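Local coordinates for uncharacterized protein (Bombyx mori, PDB 5AZ0) that probably reduces aldehydes and ketones with a nicotinamide cofactor, as an aldo-keto reductase of the silkworm built on a TIM barrel, at residues K10-D15 and N190-V195; V134-P139 and S175-E180; V220-P225 and R270-I275; S224-M229 and V262-L267. All coordinates share one frame; numbering follows the deposited sequence. Where two conformers were deposited one is given.

Contact 1: K10-D15 and N190-V195; sequences KLNNGD and NVPPAV
The flat carboxamide of N12 has the ring of P192 on one face, P192 CG standing over N12 ND2 at 3.7 Å, while the OD1 end of the group reaches toward A194, whose CA is 3.3 Å from OD1. Near the amide plane, ND2 donates to P193 O at 2.9 Å with an N-H...O angle of 162°, though it approaches from above the carbonyl plane. This reach follows from chi1 of 64°, which sets CG between the backbone N and the carbonyl carbon. A water donates to N12 OD1 and P192 O, and a second links N12 N to A194 O. An alanine in place of N12 would probably leave P193 O without this donor and let the turn shift against the prolines. Deeper in, L11 CD2 packs on V195 CG1 at 3.8 Å, and L11 also rests on V219. The segment 10-15 folds back as a type I turn with a G1 bulge at G14, and N13 OD1 accepts from D15 N in an Asx turn. Such an N-terminal hairpin, laid against the loop that leads into barrel strand 195-199, is characteristic of the aldo-keto reductase fold, where it covers the N-terminal mouth of the barrel.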
loop_
_atom_site.group_PDB
_atom_site.type_symbol
_atom_site.label_atom_id
_atom_site.label_comp_id
_atom_site.label_asym_id
_atom_site.label_seq_id
_atom_site.Cartn_x
_atom_site.Cartn_y
_atom_site.Cartn_z
ATOM N N LYS A 10 6.069 13.268 -6.740
ATOM C CA LYS A 10 6.275 14.290 -5.750
ATOM C C LYS A 10 5.061 14.310 -4.807
ATOM O O LYS A 10 3.925 14.344 -5.235
ATOM C CB LYS A 10 6.432 15.644 -6.436
ATOM C CG LYS A 10 7.402 15.733 -7.643
ATOM C CD LYS A 10 8.757 15.222 -7.259
ATOM C CE LYS A 10 9.922 15.843 -8.076
ATOM N NZ LYS A 10 11.095 16.015 -7.108
ATOM N N LEU A 11 5.295 14.343 -3.528
ATOM C CA LEU A 11 4.220 14.472 -2.537
ATOM C C LEU A 11 3.928 15.923 -2.221
ATOM O O LEU A 11 4.735 16.807 -2.469
ATOM C CB LEU A 11 4.625 13.772 -1.236
ATOM C CG LEU A 11 4.863 12.261 -1.340
ATOM C CD1 LEU A 11 5.463 11.816 -0.005
ATOM C CD2 LEU A 11 3.600 11.533 -1.729
ATOM N N ASN A 12 2.772 16.149 -1.618
ATOM C CA ASN A 12 2.329 17.515 -1.237
ATOM C C ASN A 12 3.010 18.107 -0.063
ATOM O O ASN A 12 2.679 19.225 0.385
ATOM C CB ASN A 12 0.813 17.517 -1.022
ATOM C CG ASN A 12 0.365 16.632 0.133
ATOM O OD1 ASN A 12 1.197 15.997 0.834
ATOM N ND2 ASN A 12 -0.947 16.491 0.268
ATOM N N ASN A 13 4.041 17.421 0.430
ATOM C CA ASN A 13 4.913 17.983 1.434
ATOM C C ASN A 13 6.367 18.243 1.000
ATOM O O ASN A 13 7.234 18.474 1.860
ATOM C CB ASN A 13 4.956 17.019 2.626
ATOM C CG ASN A 13 5.872 15.823 2.365
ATOM O OD1 ASN A 13 6.152 15.452 1.236
ATOM N ND2 ASN A 13 6.336 15.215 3.432
ATOM N N GLY A 14 6.660 18.174 -0.285
ATOM C CA GLY A 14 8.038 18.426 -0.737
ATOM C C GLY A 14 8.905 17.182 -1.012
ATOM O O GLY A 14 10.000 17.301 -1.601
ATOM N N ASP A 15 8.457 16.008 -0.581
ATOM C CA ASP A 15 9.281 14.813 -0.651
ATOM C C ASP A 15 8.870 14.012 -1.859
ATOM O O ASP A 15 7.786 14.098 -2.320
ATOM C CB ASP A 15 9.142 13.926 0.586
ATOM C CG ASP A 15 9.715 14.544 1.840
ATOM O OD1 ASP A 15 10.516 15.479 1.721
ATOM O OD2 ASP A 15 9.252 14.189 2.948
ATOM N N ASN A 190 -5.017 20.044 9.786
ATOM C CA ASN A 190 -4.053 21.117 9.671
ATOM C C ASN A 190 -2.991 20.752 8.632
ATOM O O ASN A 190 -2.520 21.609 7.922
ATOM C CB ASN A 190 -3.390 21.419 11.023
ATOM C CG ASN A 190 -4.383 22.004 12.044
ATOM O OD1 ASN A 190 -5.379 22.615 11.712
ATOM N ND2 ASN A 190 -4.126 21.767 13.264
ATOM N N VAL A 191 -2.591 19.502 8.561
ATOM C CA VAL A 191 -1.581 19.064 7.561
ATOM C C VAL A 191 -2.342 18.039 6.736
ATOM O O VAL A 191 -2.891 17.088 7.302
ATOM C CB VAL A 191 -0.355 18.437 8.228
ATOM C CG1 VAL A 191 0.623 17.946 7.193
ATOM C CG2 VAL A 191 0.330 19.404 9.172
ATOM N N PRO A 192 -2.370 18.186 5.395
ATOM C CA PRO A 192 -3.112 17.184 4.644
ATOM C C PRO A 192 -2.374 15.860 4.525
ATOM O O PRO A 192 -1.164 15.854 4.591
ATOM C CB PRO A 192 -3.254 17.824 3.275
ATOM C CG PRO A 192 -1.981 18.575 3.144
ATOM C CD PRO A 192 -1.616 19.091 4.496
ATOM N N PRO A 193 -3.099 14.764 4.317
ATOM C CA PRO A 193 -2.445 13.528 4.022
ATOM C C PRO A 193 -1.658 13.643 2.734
ATOM O O PRO A 193 -2.110 14.322 1.771
ATOM C CB PRO A 193 -3.580 12.569 3.811
ATOM C CG PRO A 193 -4.752 13.454 3.351
ATOM C CD PRO A 193 -4.565 14.679 4.180
ATOM N N ALA A 194 -0.519 12.947 2.704
ATOM C CA ALA A 194 0.325 12.885 1.560
ATOM C C ALA A 194 -0.153 11.846 0.587
ATOM O O ALA A 194 0.060 11.986 -0.614
ATOM C CB ALA A 194 1.754 12.571 2.005
ATOM N N VAL A 195 -0.663 10.728 1.100
ATOM C CA VAL A 195 -1.135 9.710 0.248
ATOM C C VAL A 195 -2.456 9.164 0.777
ATOM O O VAL A 195 -2.764 9.302 1.948
ATOM C CB VAL A 195 -0.127 8.499 0.084
ATOM C CG1 VAL A 195 1.306 8.924 -0.222
ATOM C CG2 VAL A 195 -0.160 7.586 1.242
HETATM O O HOH W 1 1.308 16.227 3.571
HETATM O O HOH W 2 0.809 14.077 -2.017
#

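Contact 2: V134-P139 and S175-E180; sequences VLMHWP and SNFNIE
N176 grips the turn at H137 through its side-chain amide: ND2 donates to H137 O at 3.1 Å, approaching nearly along the C=O axis with an N-H...O angle of 147°. The other end of that amide, OD1, is hydrogen-bonded to Y223 OH, which fixes its rotation. A weak backbone bond runs from S175 N to M136 O, and S175 OG finds its partner in Q197 O. Turned by chi1 of -57° so that CG is anti to its carbonyl carbon, the N176 amide lies stacked on the indole of W138, the planes 16° apart. ND2 is 3.1 Å above the ring plane, and CB adds a CH-pi contact 4.0 Å from the centroid of the six-membered ring. An acetate, probably from the crystallisation liquor, lies about 5 Å from the N176 side chain. Farther out, the M136 side chain, bent at its last torsion, brings SD to the edge of the F177 ring, 3.8 Å from CZ, in a Met-aromatic contact. P139 CB meets F177 CE1 at 3.6 Å. These residues lie at and just beyond the ends of adjacent parallel strands 133-136 and 172-175, the C-terminal end of the TIM barrel, which carries the active site in aldo-keto reductases.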
loop_
_atom_site.group_PDB
_atom_site.type_symbol
_atom_site.label_atom_id
_atom_site.label_comp_id
_atom_site.label_asym_id
_atom_site.label_seq_id
_atom_site.Cartn_x
_atom_site.Cartn_y
_atom_site.Cartn_z
ATOM N N VAL A 134 4.029 7.453 7.436
ATOM C CA VAL A 134 3.190 6.595 8.266
ATOM C C VAL A 134 1.718 6.817 7.901
ATOM O O VAL A 134 1.291 7.966 7.758
ATOM C CB VAL A 134 3.507 6.818 9.746
ATOM C CG1 VAL A 134 3.137 8.205 10.234
ATOM C CG2 VAL A 134 2.806 5.777 10.621
ATOM N N LEU A 135 0.980 5.734 7.791
ATOM C CA LEU A 135 -0.447 5.730 7.468
ATOM C C LEU A 135 -1.365 5.256 8.588
ATOM O O LEU A 135 -1.027 4.374 9.385
ATOM C CB LEU A 135 -0.711 4.821 6.274
ATOM C CG LEU A 135 0.207 4.971 5.077
ATOM C CD1 LEU A 135 -0.084 3.923 3.991
ATOM C CD2 LEU A 135 0.110 6.374 4.497
ATOM N N MET A 136 -2.549 5.839 8.588
ATOM C CA MET A 136 -3.709 5.280 9.223
ATOM C C MET A 136 -4.199 4.121 8.427
ATOM O O MET A 136 -4.674 4.247 7.278
ATOM C CB MET A 136 -4.752 6.363 9.462
ATOM C CG MET A 136 -5.835 5.923 10.489
ATOM S SD MET A 136 -7.226 7.070 10.625
ATOM C CE MET A 136 -6.472 8.709 10.635
ATOM N N HIS A 137 -3.923 2.900 8.935
ATOM C CA HIS A 137 -4.137 1.690 8.144
ATOM C C HIS A 137 -5.611 1.552 7.671
ATOM O O HIS A 137 -5.838 1.235 6.535
ATOM C CB HIS A 137 -3.700 0.474 8.911
ATOM C CG HIS A 137 -3.242 -0.647 8.065
ATOM N ND1 HIS A 137 -2.202 -1.465 8.445
ATOM C CD2 HIS A 137 -3.644 -1.082 6.853
ATOM C CE1 HIS A 137 -1.994 -2.368 7.501
ATOM N NE2 HIS A 137 -2.841 -2.148 6.511
ATOM N N TRP A 138 -6.560 1.848 8.563
ATOM C CA TRP A 138 -7.991 1.903 8.227
ATOM C C TRP A 138 -8.622 2.999 8.988
ATOM O O TRP A 138 -8.112 3.392 10.031
ATOM C CB TRP A 138 -8.727 0.609 8.585
ATOM C CG TRP A 138 -8.269 -0.514 7.792
ATOM C CD1 TRP A 138 -7.159 -1.252 8.001
ATOM C CD2 TRP A 138 -8.907 -1.066 6.619
ATOM N NE1 TRP A 138 -7.065 -2.267 7.038
ATOM C CE2 TRP A 138 -8.111 -2.141 6.165
ATOM C CE3 TRP A 138 -10.088 -0.772 5.934
ATOM C CZ2 TRP A 138 -8.435 -2.896 5.039
ATOM C CZ3 TRP A 138 -10.419 -1.521 4.786
ATOM C CH2 TRP A 138 -9.591 -2.569 4.352
ATOM N N PRO A 139 -9.761 3.518 8.486
ATOM C CA PRO A 139 -10.450 4.605 9.154
ATOM C C PRO A 139 -11.235 4.164 10.434
ATOM O O PRO A 139 -11.620 5.020 11.274
ATOM C CB PRO A 139 -11.361 5.167 8.032
ATOM C CG PRO A 139 -11.577 4.045 7.137
ATOM C CD PRO A 139 -10.327 3.235 7.154
ATOM N N SER A 175 -4.978 5.251 4.586
ATOM C CA SER A 175 -5.203 4.112 3.778
ATOM C C SER A 175 -6.688 3.694 3.896
ATOM O O SER A 175 -7.286 3.763 4.932
ATOM C CB SER A 175 -4.295 2.994 4.236
ATOM O OG SER A 175 -4.386 1.868 3.390
ATOM N N ASN A 176 -7.244 3.245 2.786
ATOM C CA ASN A 176 -8.631 2.853 2.702
ATOM C C ASN A 176 -9.652 3.914 3.054
ATOM O O ASN A 176 -10.663 3.588 3.642
ATOM C CB ASN A 176 -8.875 1.620 3.513
ATOM C CG ASN A 176 -7.996 0.456 3.094
ATOM O OD1 ASN A 176 -8.092 -0.069 1.975
ATOM N ND2 ASN A 176 -7.152 0.020 4.014
ATOM N N PHE A 177 -9.365 5.173 2.740
ATOM C CA PHE A 177 -10.307 6.228 2.994
ATOM C C PHE A 177 -11.143 6.324 1.702
ATOM O O PHE A 177 -10.571 6.309 0.590
ATOM C CB PHE A 177 -9.599 7.567 3.288
ATOM C CG PHE A 177 -9.296 7.809 4.756
ATOM C CD1 PHE A 177 -8.752 6.828 5.531
ATOM C CD2 PHE A 177 -9.594 9.012 5.334
ATOM C CE1 PHE A 177 -8.572 7.047 6.886
ATOM C CE2 PHE A 177 -9.379 9.269 6.648
ATOM C CZ PHE A 177 -8.882 8.249 7.441
ATOM N N ASN A 178 -12.466 6.457 1.825
ATOM C CA ASN A 178 -13.292 6.647 0.635
ATOM C C ASN A 178 -13.363 8.159 0.343
ATOM O O ASN A 178 -12.809 8.961 1.059
ATOM C CB ASN A 178 -14.695 6.002 0.807
ATOM C CG ASN A 178 -15.512 6.645 1.910
ATOM O OD1 ASN A 178 -15.385 7.837 2.221
ATOM N ND2 ASN A 178 -16.299 5.835 2.574
ATOM N N ILE A 179 -14.123 8.560 -0.688
ATOM C CA ILE A 179 -14.052 9.929 -1.167
ATOM C C ILE A 179 -14.652 10.859 -0.170
ATOM O O ILE A 179 -14.132 11.980 0.057
ATOM C CB ILE A 179 -14.696 10.046 -2.590
ATOM C CG1 ILE A 179 -14.459 11.427 -3.182
ATOM C CG2 ILE A 179 -16.231 9.666 -2.588
ATOM C CD1 ILE A 179 -14.849 11.494 -4.670
ATOM N N GLU A 180 -15.691 10.394 0.549
ATOM C CA GLU A 180 -16.339 11.158 1.607
ATOM C C GLU A 180 -15.384 11.390 2.778
ATOM O O GLU A 180 -15.260 12.477 3.356
ATOM C CB GLU A 180 -17.617 10.376 2.094
ATOM C CG GLU A 180 -18.788 10.251 1.087
ATOM C CD GLU A 180 -18.748 9.062 0.112
ATOM O OE1 GLU A 180 -17.841 8.213 0.177
ATOM O OE2 GLU A 180 -19.639 8.993 -0.775
#

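Contact 3: V220-P225 and R270-I275; sequences VVAYSP and RGIVSI
V221 and V273 run alongside each other on one face of the sheet, with V221 CG2 3.7 Å from V273 CB, at the place where strands 219-223 and 273-274 run parallel as the last two strands of the TIM barrel. The other branch of V221 serves a second neighbour: CG1, anti to the backbone N at chi1 170°, meets I275 CG1 at 3.5 Å. V221 also packs on V195 and Q197 of the preceding strand. On the opposite face of the sheet A222 CB touches I272 CG2 at 3.7 Å, and S274, on the same side, is covered by L264 and L267 of helix 259-269, which implies that V221 and V273 face the interior. Beyond the side chains, three backbone bonds set the parallel register. V273 N donates to V220 O, A222 N to V273 O and I275 N to A222 O; the middle one is 2.7 Å long and nearly straight, at 176°. On its far side S274 bonds through its backbone to A19 and G21, just ahead of strand 22-23, which closes the barrel. Waters continue the pairing at both ends of the strands. One joins V220 N to G271 O, where G271 with its positive phi ends the preceding helix in a Schellman motif. At the other end a water accepts from S224 N at 3.1 Å and donates to I275 O at 2.6 Å.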
loop_
_atom_site.group_PDB
_atom_site.type_symbol
_atom_site.label_atom_id
_atom_site.label_comp_id
_atom_site.label_asym_id
_atom_site.label_seq_id
_atom_site.Cartn_x
_atom_site.Cartn_y
_atom_site.Cartn_z
ATOM N N VAL A 220 -2.001 8.713 -4.863
ATOM C CA VAL A 220 -2.675 7.481 -4.703
ATOM C C VAL A 220 -1.668 6.317 -4.783
ATOM O O VAL A 220 -0.847 6.279 -5.708
ATOM C CB VAL A 220 -3.745 7.273 -5.780
ATOM C CG1 VAL A 220 -4.383 5.908 -5.630
ATOM C CG2 VAL A 220 -4.811 8.319 -5.628
ATOM N N VAL A 221 -1.778 5.373 -3.852
ATOM C CA VAL A 221 -0.854 4.250 -3.783
ATOM C C VAL A 221 -1.698 3.045 -3.820
ATOM O O VAL A 221 -2.547 2.891 -2.971
ATOM C CB VAL A 221 0.032 4.275 -2.509
ATOM C CG1 VAL A 221 0.831 2.939 -2.332
ATOM C CG2 VAL A 221 0.966 5.496 -2.552
ATOM N N ALA A 222 -1.448 2.173 -4.803
ATOM C CA ALA A 222 -2.283 0.993 -5.004
ATOM C C ALA A 222 -1.695 -0.258 -4.350
ATOM O O ALA A 222 -0.596 -0.656 -4.730
ATOM C CB ALA A 222 -2.439 0.718 -6.494
ATOM N N TYR A 223 -2.427 -0.864 -3.435
ATOM C CA TYR A 223 -2.211 -2.265 -3.101
ATOM C C TYR A 223 -3.120 -3.197 -3.902
ATOM O O TYR A 223 -4.061 -2.748 -4.531
ATOM C CB TYR A 223 -2.298 -2.507 -1.611
ATOM C CG TYR A 223 -3.642 -2.453 -0.941
ATOM C CD1 TYR A 223 -4.489 -3.559 -0.941
ATOM C CD2 TYR A 223 -4.061 -1.320 -0.269
ATOM C CE1 TYR A 223 -5.707 -3.504 -0.311
ATOM C CE2 TYR A 223 -5.249 -1.290 0.371
ATOM C CZ TYR A 223 -6.084 -2.357 0.350
ATOM O OH TYR A 223 -7.290 -2.303 1.064
ATOM N N SER A 224 -2.795 -4.495 -3.901
ATOM C CA SER A 224 -3.385 -5.505 -4.794
ATOM C C SER A 224 -3.553 -5.009 -6.196
ATOM O O SER A 224 -4.639 -5.063 -6.712
ATOM C CB SER A 224 -4.768 -5.971 -4.327
ATOM O OG SER A 224 -4.696 -6.525 -3.036
ATOM N N PRO A 225 -2.485 -4.522 -6.811
ATOM C CA PRO A 225 -2.516 -3.937 -8.132
ATOM C C PRO A 225 -2.881 -4.932 -9.246
ATOM O O PRO A 225 -3.275 -4.503 -10.323
ATOM C CB PRO A 225 -1.106 -3.362 -8.301
ATOM C CG PRO A 225 -0.257 -4.267 -7.420
ATOM C CD PRO A 225 -1.121 -4.574 -6.248
ATOM N N ARG A 270 -1.535 6.023 -15.077
ATOM C CA ARG A 270 -2.535 6.789 -14.312
ATOM C C ARG A 270 -1.950 7.695 -13.224
ATOM O O ARG A 270 -2.711 8.422 -12.560
ATOM C CB ARG A 270 -3.587 5.880 -13.703
ATOM C CG ARG A 270 -4.269 4.933 -14.680
ATOM C CD ARG A 270 -5.452 4.196 -14.018
ATOM N NE ARG A 270 -6.399 5.122 -13.364
ATOM C CZ ARG A 270 -7.256 4.751 -12.418
ATOM N NH1 ARG A 270 -7.311 3.493 -12.000
ATOM N NH2 ARG A 270 -8.023 5.653 -11.838
ATOM N N GLY A 271 -0.622 7.716 -13.053
ATOM C CA GLY A 271 0.002 8.469 -11.952
ATOM C C GLY A 271 -0.176 7.819 -10.569
ATOM O O GLY A 271 -0.123 8.492 -9.548
ATOM N N ILE A 272 -0.356 6.512 -10.549
ATOM C CA ILE A 272 -0.592 5.758 -9.342
ATOM C C ILE A 272 0.668 4.933 -9.005
ATOM O O ILE A 272 1.218 4.287 -9.892
ATOM C CB ILE A 272 -1.796 4.810 -9.555
ATOM C CG1 ILE A 272 -3.043 5.677 -9.742
ATOM C CG2 ILE A 272 -1.976 3.907 -8.364
ATOM C CD1 ILE A 272 -4.337 4.922 -10.072
ATOM N N VAL A 273 1.081 4.986 -7.711
ATOM C CA VAL A 273 2.184 4.244 -7.161
ATOM C C VAL A 273 1.649 2.838 -6.953
ATOM O O VAL A 273 0.561 2.702 -6.471
ATOM C CB VAL A 273 2.647 4.843 -5.790
ATOM C CG1 VAL A 273 3.687 3.947 -5.135
ATOM C CG2 VAL A 273 3.120 6.313 -5.919
ATOM N N SER A 274 2.395 1.800 -7.346
ATOM C CA SER A 274 2.034 0.393 -7.097
ATOM C C SER A 274 2.921 -0.265 -6.045
ATOM O O SER A 274 4.137 -0.050 -6.052
ATOM C CB SER A 274 2.199 -0.417 -8.360
ATOM O OG SER A 274 1.084 -0.107 -9.191
ATOM N N ILE A 275 2.302 -1.114 -5.233
ATOM C CA ILE A 275 2.931 -1.947 -4.227
ATOM C C ILE A 275 2.576 -3.416 -4.490
ATOM O O ILE A 275 1.832 -4.061 -3.738
ATOM C CB ILE A 275 2.448 -1.677 -2.776
ATOM C CG1 ILE A 275 2.431 -0.204 -2.404
ATOM C CG2 ILE A 275 3.331 -2.450 -1.773
ATOM C CD1 ILE A 275 3.705 0.536 -2.574
HETATM O O HOH W 3 -1.504 9.786 -7.604
HETATM O O HOH W 4 -0.062 -5.651 -2.962
#

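Contact 4: S224-M229 and V262-L267; sequences SPFGTM and VNLGYL
P225 presses its ring against two leucines of helix 259-269, with CB 3.6 Å from L267 CD1 and 3.9 Å from L264 CD2. The contact belongs to the crossover between the last two strands of the TIM barrel: the loop after strand 219-223 folds onto the helix that leads into strand 273-274. Here the packing is close and buried. L264, whose CG is anti to its carbonyl carbon at chi1 -62°, sets CD2 in the corner formed by the proline and F226, so that the same methyl also lies 3.7 Å from F226 CE1. N263 faces the loop from the preceding position on the helix. Its amide stands beside P225 O, which is 3.6 Å from CG, and meets the edge of the F226 ring with the two planes almost perpendicular, at 89°. An alanine at F226 would probably open a gap beside L264 and leave the N263 amide without the ring edge that borders it.

The contact thins at G227 and T228, which are partly exposed, as F226 itself is. They take no part in the contact with the helix, and T228 O is bonded to K242 NZ. M229 turns back in and is buried again; its chain, bent at the last torsion (77°), meets the N263 side chain tip to tip through CE alone, while also touching V259 and T260. The type I turn S224-G227 presents P225 and F226 to the helix; a type II' turn, in which M229 N donates to F226 O at 2.8 Å, then forms the looser part.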
loop_
_atom_site.group_PDB
_atom_site.type_symbol
_atom_site.label_atom_id
_atom_site.label_comp_id
_atom_site.label_asym_id
_atom_site.label_seq_id
_atom_site.Cartn_x
_atom_site.Cartn_y
_atom_site.Cartn_z
ATOM N N SER A 224 -2.795 -4.495 -3.901
ATOM C CA SER A 224 -3.385 -5.505 -4.794
ATOM C C SER A 224 -3.553 -5.009 -6.196
ATOM O O SER A 224 -4.639 -5.063 -6.712
ATOM C CB SER A 224 -4.768 -5.971 -4.327
ATOM O OG SER A 224 -4.696 -6.525 -3.036
ATOM N N PRO A 225 -2.485 -4.522 -6.811
ATOM C CA PRO A 225 -2.516 -3.937 -8.132
ATOM C C PRO A 225 -2.881 -4.932 -9.246
ATOM O O PRO A 225 -3.275 -4.503 -10.323
ATOM C CB PRO A 225 -1.106 -3.362 -8.301
ATOM C CG PRO A 225 -0.257 -4.267 -7.420
ATOM C CD PRO A 225 -1.121 -4.574 -6.248
ATOM N N PHE A 226 -2.772 -6.228 -8.990
ATOM C CA PHE A 226 -3.136 -7.276 -9.962
ATOM C C PHE A 226 -4.537 -7.834 -9.721
ATOM O O PHE A 226 -4.996 -8.698 -10.479
ATOM C CB PHE A 226 -2.141 -8.444 -9.870
ATOM C CG PHE A 226 -0.707 -8.056 -10.171
ATOM C CD1 PHE A 226 -0.366 -7.500 -11.377
ATOM C CD2 PHE A 226 0.297 -8.255 -9.229
ATOM C CE1 PHE A 226 0.950 -7.087 -11.630
ATOM C CE2 PHE A 226 1.606 -7.876 -9.471
ATOM C CZ PHE A 226 1.951 -7.334 -10.683
ATOM N N GLY A 227 -5.206 -7.344 -8.677
ATOM C CA GLY A 227 -6.508 -7.812 -8.293
ATOM C C GLY A 227 -6.515 -9.328 -8.251
ATOM O O GLY A 227 -5.662 -9.931 -7.599
ATOM N N THR A 228 -7.456 -9.953 -8.961
ATOM C CA THR A 228 -7.547 -11.443 -8.981
ATOM C C THR A 228 -6.888 -12.025 -10.236
ATOM O O THR A 228 -7.093 -13.161 -10.570
ATOM C CB THR A 228 -9.024 -11.923 -8.874
ATOM O OG1 THR A 228 -9.821 -11.305 -9.903
ATOM C CG2 THR A 228 -9.626 -11.598 -7.464
ATOM N N MET A 229 -6.064 -11.263 -10.932
ATOM C CA MET A 229 -5.491 -11.747 -12.174
ATOM C C MET A 229 -4.498 -12.854 -11.943
ATOM O O MET A 229 -4.444 -13.819 -12.712
ATOM C CB MET A 229 -4.801 -10.639 -12.928
ATOM C CG MET A 229 -4.290 -11.124 -14.252
ATOM S SD MET A 229 -3.739 -9.753 -15.223
ATOM C CE MET A 229 -2.166 -9.406 -14.441
ATOM N N VAL A 262 2.100 -4.916 -18.177
ATOM C CA VAL A 262 1.117 -4.075 -18.776
ATOM C C VAL A 262 0.261 -3.470 -17.669
ATOM O O VAL A 262 0.127 -2.283 -17.633
ATOM C CB VAL A 262 0.221 -4.826 -19.819
ATOM C CG1 VAL A 262 -0.968 -3.973 -20.269
ATOM C CG2 VAL A 262 1.038 -5.169 -21.065
ATOM N N ASN A 263 -0.291 -4.326 -16.845
ATOM C CA ASN A 263 -1.016 -3.943 -15.629
ATOM C C ASN A 263 -0.275 -2.875 -14.796
ATOM O O ASN A 263 -0.834 -1.805 -14.556
ATOM C CB ASN A 263 -1.317 -5.174 -14.821
ATOM C CG ASN A 263 -2.331 -4.957 -13.721
ATOM O OD1 ASN A 263 -2.544 -3.832 -13.195
ATOM N ND2 ASN A 263 -2.934 -6.031 -13.314
ATOM N N LEU A 264 0.997 -3.102 -14.436
ATOM C CA LEU A 264 1.718 -2.092 -13.635
ATOM C C LEU A 264 1.992 -0.824 -14.379
ATOM O O LEU A 264 1.951 0.293 -13.812
ATOM C CB LEU A 264 3.032 -2.621 -13.015
ATOM C CG LEU A 264 2.835 -3.756 -12.038
ATOM C CD1 LEU A 264 4.181 -4.135 -11.344
ATOM C CD2 LEU A 264 1.755 -3.484 -11.014
ATOM N N GLY A 265 2.335 -0.957 -15.645
ATOM C CA GLY A 265 2.596 0.223 -16.423
ATOM C C GLY A 265 1.373 1.113 -16.648
ATOM O O GLY A 265 1.485 2.332 -16.723
ATOM N N TYR A 266 0.217 0.487 -16.737
ATOM C CA TYR A 266 -1.063 1.181 -16.864
ATOM C C TYR A 266 -1.305 2.066 -15.589
ATOM O O TYR A 266 -1.502 3.318 -15.678
ATOM C CB TYR A 266 -2.143 0.131 -17.061
ATOM C CG TYR A 266 -3.517 0.742 -17.092
ATOM C CD1 TYR A 266 -3.887 1.652 -18.111
ATOM C CD2 TYR A 266 -4.438 0.468 -16.086
ATOM C CE1 TYR A 266 -5.142 2.242 -18.130
ATOM C CE2 TYR A 266 -5.735 1.028 -16.111
ATOM C CZ TYR A 266 -6.087 1.907 -17.148
ATOM O OH TYR A 266 -7.357 2.462 -17.162
ATOM N N LEU A 267 -1.134 1.438 -14.418
ATOM C CA LEU A 267 -1.261 2.162 -13.114
ATOM C C LEU A 267 -0.278 3.278 -13.062
ATOM O O LEU A 267 -0.625 4.437 -12.673
ATOM C CB LEU A 267 -1.121 1.243 -11.877
ATOM C CG LEU A 267 -2.234 0.199 -11.789
ATOM C CD1 LEU A 267 -1.988 -0.847 -10.729
ATOM C CD2 LEU A 267 -3.605 0.832 -11.526
#

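From the N terminus, the hairpin turn at 10-15 waits 174 residues before contact 1 closes at 190-195, tying it to the entry of strand 195-199. Contact 2 is nested inside that loop and joins the ends of two adjacent barrel strands. Contacts 3 and 4 come later and leave from one place, sharing S224 and P225; contact 4 closes first, on helix 259-269, within the loop that contact 3 completes. V195 connects contact 1 to contacts 2 and 3, packing on L135 and V221. Contacts 2 and 3 also meet where W138 packs on Y223, and I272 N lies 3.0 Å from L267 O, where contacts 3 and 4 meet.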